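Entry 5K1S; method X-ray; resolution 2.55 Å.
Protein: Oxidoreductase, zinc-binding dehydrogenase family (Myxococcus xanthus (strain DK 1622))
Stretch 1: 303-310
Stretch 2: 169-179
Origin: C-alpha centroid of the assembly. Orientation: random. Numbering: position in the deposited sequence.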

# COMPACT_ATOMS: atom_id res chain seq x y z
N ILE A 303 2.29 0.36 1.93
CA ILE A 303 2.47 1.17 0.74
C ILE A 303 1.09 1.43 0.16
O ILE A 303 0.48 0.53 -0.43
CB ILE A 303 3.39 0.50 -0.29
CG1 ILE A 303 4.77 0.25 0.32
CG2 ILE A 303 3.51 1.35 -1.55
CD1 ILE A 303 5.68 -0.62 -0.52
N LEU A 304 0.59 2.65 0.33
CA LEU A 304 -0.76 3.02 -0.05
C LEU A 304 -0.72 3.91 -1.29
O LEU A 304 0.06 4.86 -1.35
CB LEU A 304 -1.47 3.75 1.09
CG LEU A 304 -1.40 3.09 2.47
CD1 LEU A 304 -2.05 3.98 3.51
CD2 LEU A 304 -2.04 1.72 2.44
N GLY A 305 -1.58 3.61 -2.26
CA GLY A 305 -1.73 4.46 -3.42
C GLY A 305 -2.84 5.48 -3.22
O GLY A 305 -3.84 5.22 -2.56
N ALA A 306 -2.65 6.66 -3.81
CA ALA A 306 -3.63 7.74 -3.77
C ALA A 306 -3.77 8.32 -5.16
O ALA A 306 -2.77 8.66 -5.80
CB ALA A 306 -3.21 8.83 -2.78
N TYR A 307 -5.01 8.45 -5.63
CA TYR A 307 -5.28 8.86 -7.00
C TYR A 307 -6.49 9.79 -7.04
O TYR A 307 -7.48 9.57 -6.34
CB TYR A 307 -5.53 7.64 -7.89
CG TYR A 307 -5.84 7.96 -9.34
CD1 TYR A 307 -4.86 8.48 -10.17
CD2 TYR A 307 -7.10 7.73 -9.87
CE1 TYR A 307 -5.14 8.77 -11.49
CE2 TYR A 307 -7.39 8.01 -11.19
CZ TYR A 307 -6.40 8.54 -12.00
OH TYR A 307 -6.68 8.83 -13.32
N ALA A 308 -6.39 10.84 -7.85
CA ALA A 308 -7.51 11.73 -8.13
C ALA A 308 -7.98 12.46 -6.88
O ALA A 308 -7.39 12.34 -5.81
CB ALA A 308 -8.67 10.93 -8.74
N THR A 309 -9.06 13.24 -7.02
CA THR A 309 -9.62 14.03 -5.94
C THR A 309 -11.14 13.91 -5.97
O THR A 309 -11.73 13.83 -7.05
CB THR A 309 -9.21 15.50 -6.05
OG1 THR A 309 -7.78 15.60 -6.13
CG2 THR A 309 -9.69 16.30 -4.84
N THR A 310 -11.76 13.89 -4.80
CA THR A 310 -13.20 13.77 -4.69
C THR A 310 -13.85 15.14 -4.53
O THR A 310 -13.19 16.15 -4.28
CB THR A 310 -13.58 12.87 -3.50
OG1 THR A 310 -13.19 13.50 -2.28
CG2 THR A 310 -12.91 11.52 -3.61
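Stretch 2 (169-179) GTAVHTVRTRG

Packing of the helix of stretch 2 against the end of a strand and the loop that follows it in Myxococcus xanthus zinc-binding dehydrogenase family oxidoreductase. Stretch 1 is β-strand through Gly305, then an extended loop; stretch 2 is helical, with wider pi-type turns such as Thr177 N to Val172 O (3.1 Å) and Arg178 N to His173 O (2.9 Å). The two stretches run in opposing sequence order: Ala306 lies nearest Thr174 (CA to CA 5.7 Å) and Thr309 nearest Thr170 (CA to CA 5.8 Å), so the start of stretch 1 meets the late helix. Ile303 makes no contact. Leu304 points toward the helix, its CD1 3.7 Å from Arg178 O and its CB 3.9 Å from Arg178 NH2. Gly305 offers its carbonyl to the same arginine, whose chi1 to chi3 are all m; Arg178 NE (2.8 Å) and Arg178 NH2 (3.1 Å) both donate to Gly305 O, each bond weak because the N-H...O angles are only 129° and 122°. Ala306 fits its methyl among three helix residues, with CB 3.9 Å from each of His173 CD2, Thr174 OG1 and Arg178 CG. Thr174 OG1 itself is turned back to the helix, donating to Thr170 O at 2.9 Å. The CA-to-CB bonds of Tyr307 and Ala308 point away, and both residues touch the helix through their backbone carbonyls: Tyr307 O is 3.2 Å from His173 NE2, too poorly angled for a hydrogen bond, and Ala308 O is 3.2 Å from His173 CD2. Ala308 has a positive phi of 64°, between extended neighbours. Thr309, chi1 m, sets OG1 3.5 Å from Gly169 C and 3.6 Å from Thr170 N; Gly169 has no side chain, and a CB there would come within 3.3 Å of Thr309 CG2. Thr310 ends the stretch as an N-cap, its side chain capping the next helix.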

# COMPACT_ATOMS: atom_id res chain seq x y z
N GLY A 169 -5.86 19.88 -3.58
CA GLY A 169 -6.84 18.81 -3.66
C GLY A 169 -6.21 17.44 -3.54
O GLY A 169 -6.67 16.59 -2.77
N THR A 170 -5.13 17.21 -4.29
CA THR A 170 -4.41 15.95 -4.18
C THR A 170 -3.81 15.78 -2.79
O THR A 170 -3.77 14.67 -2.25
CB THR A 170 -3.32 15.88 -5.25
OG1 THR A 170 -3.91 16.06 -6.54
CG2 THR A 170 -2.59 14.54 -5.20
N ALA A 171 -3.32 16.87 -2.20
CA ALA A 171 -2.72 16.80 -0.87
C ALA A 171 -3.73 16.31 0.15
O ALA A 171 -3.41 15.45 0.99
CB ALA A 171 -2.17 18.16 -0.47
N VAL A 172 -4.96 16.83 0.11
CA VAL A 172 -5.99 16.38 1.04
C VAL A 172 -6.20 14.87 0.89
O VAL A 172 -6.22 14.13 1.88
CB VAL A 172 -7.30 17.16 0.82
CG1 VAL A 172 -8.44 16.56 1.64
CG2 VAL A 172 -7.10 18.63 1.16
N HIS A 173 -6.38 14.41 -0.35
CA HIS A 173 -6.58 12.99 -0.58
C HIS A 173 -5.39 12.17 -0.07
O HIS A 173 -5.57 11.11 0.54
CB HIS A 173 -6.81 12.73 -2.07
CG HIS A 173 -7.22 11.33 -2.39
ND1 HIS A 173 -8.23 10.68 -1.72
CD2 HIS A 173 -6.76 10.46 -3.32
CE1 HIS A 173 -8.37 9.46 -2.22
NE2 HIS A 173 -7.49 9.30 -3.19
N THR A 174 -4.17 12.67 -0.31
CA THR A 174 -2.97 11.94 0.09
C THR A 174 -2.73 12.03 1.59
O THR A 174 -2.57 11.00 2.26
CB THR A 174 -1.76 12.48 -0.68
OG1 THR A 174 -2.01 12.43 -2.09
CG2 THR A 174 -0.51 11.68 -0.36
N VAL A 175 -2.68 13.25 2.12
CA VAL A 175 -2.29 13.45 3.51
C VAL A 175 -3.37 12.94 4.46
O VAL A 175 -3.08 12.28 5.46
CB VAL A 175 -1.98 14.94 3.76
CG1 VAL A 175 -1.60 15.19 5.21
CG2 VAL A 175 -0.87 15.41 2.82
N ARG A 176 -4.64 13.24 4.16
CA ARG A 176 -5.73 12.99 5.09
C ARG A 176 -6.51 11.72 4.77
O ARG A 176 -6.50 10.76 5.54
CB ARG A 176 -6.69 14.19 5.10
CG ARG A 176 -6.13 15.41 5.76
CD ARG A 176 -7.20 16.46 5.89
NE ARG A 176 -6.71 17.66 6.56
CZ ARG A 176 -7.42 18.78 6.69
NH1 ARG A 176 -8.65 18.84 6.19
NH2 ARG A 176 -6.90 19.83 7.30
N THR A 177 -7.20 11.71 3.63
CA THR A 177 -8.10 10.60 3.31
C THR A 177 -7.36 9.27 3.32
O THR A 177 -7.79 8.31 3.96
CB THR A 177 -8.76 10.85 1.95
OG1 THR A 177 -9.01 12.25 1.78
CG2 THR A 177 -10.07 10.09 1.86
N ARG A 178 -6.23 9.21 2.61
CA ARG A 178 -5.45 7.97 2.51
C ARG A 178 -4.38 7.88 3.58
O ARG A 178 -4.28 6.88 4.29
CB ARG A 178 -4.83 7.88 1.12
CG ARG A 178 -5.84 7.83 -0.02
CD ARG A 178 -6.56 6.49 -0.06
NE ARG A 178 -5.64 5.40 -0.38
CZ ARG A 178 -5.92 4.11 -0.25
NH1 ARG A 178 -7.11 3.73 0.19
NH2 ARG A 178 -5.01 3.20 -0.57
N GLY A 179 -3.56 8.93 3.72
CA GLY A 179 -2.47 8.88 4.68
C GLY A 179 -2.95 8.88 6.12
O GLY A 179 -2.36 8.21 6.98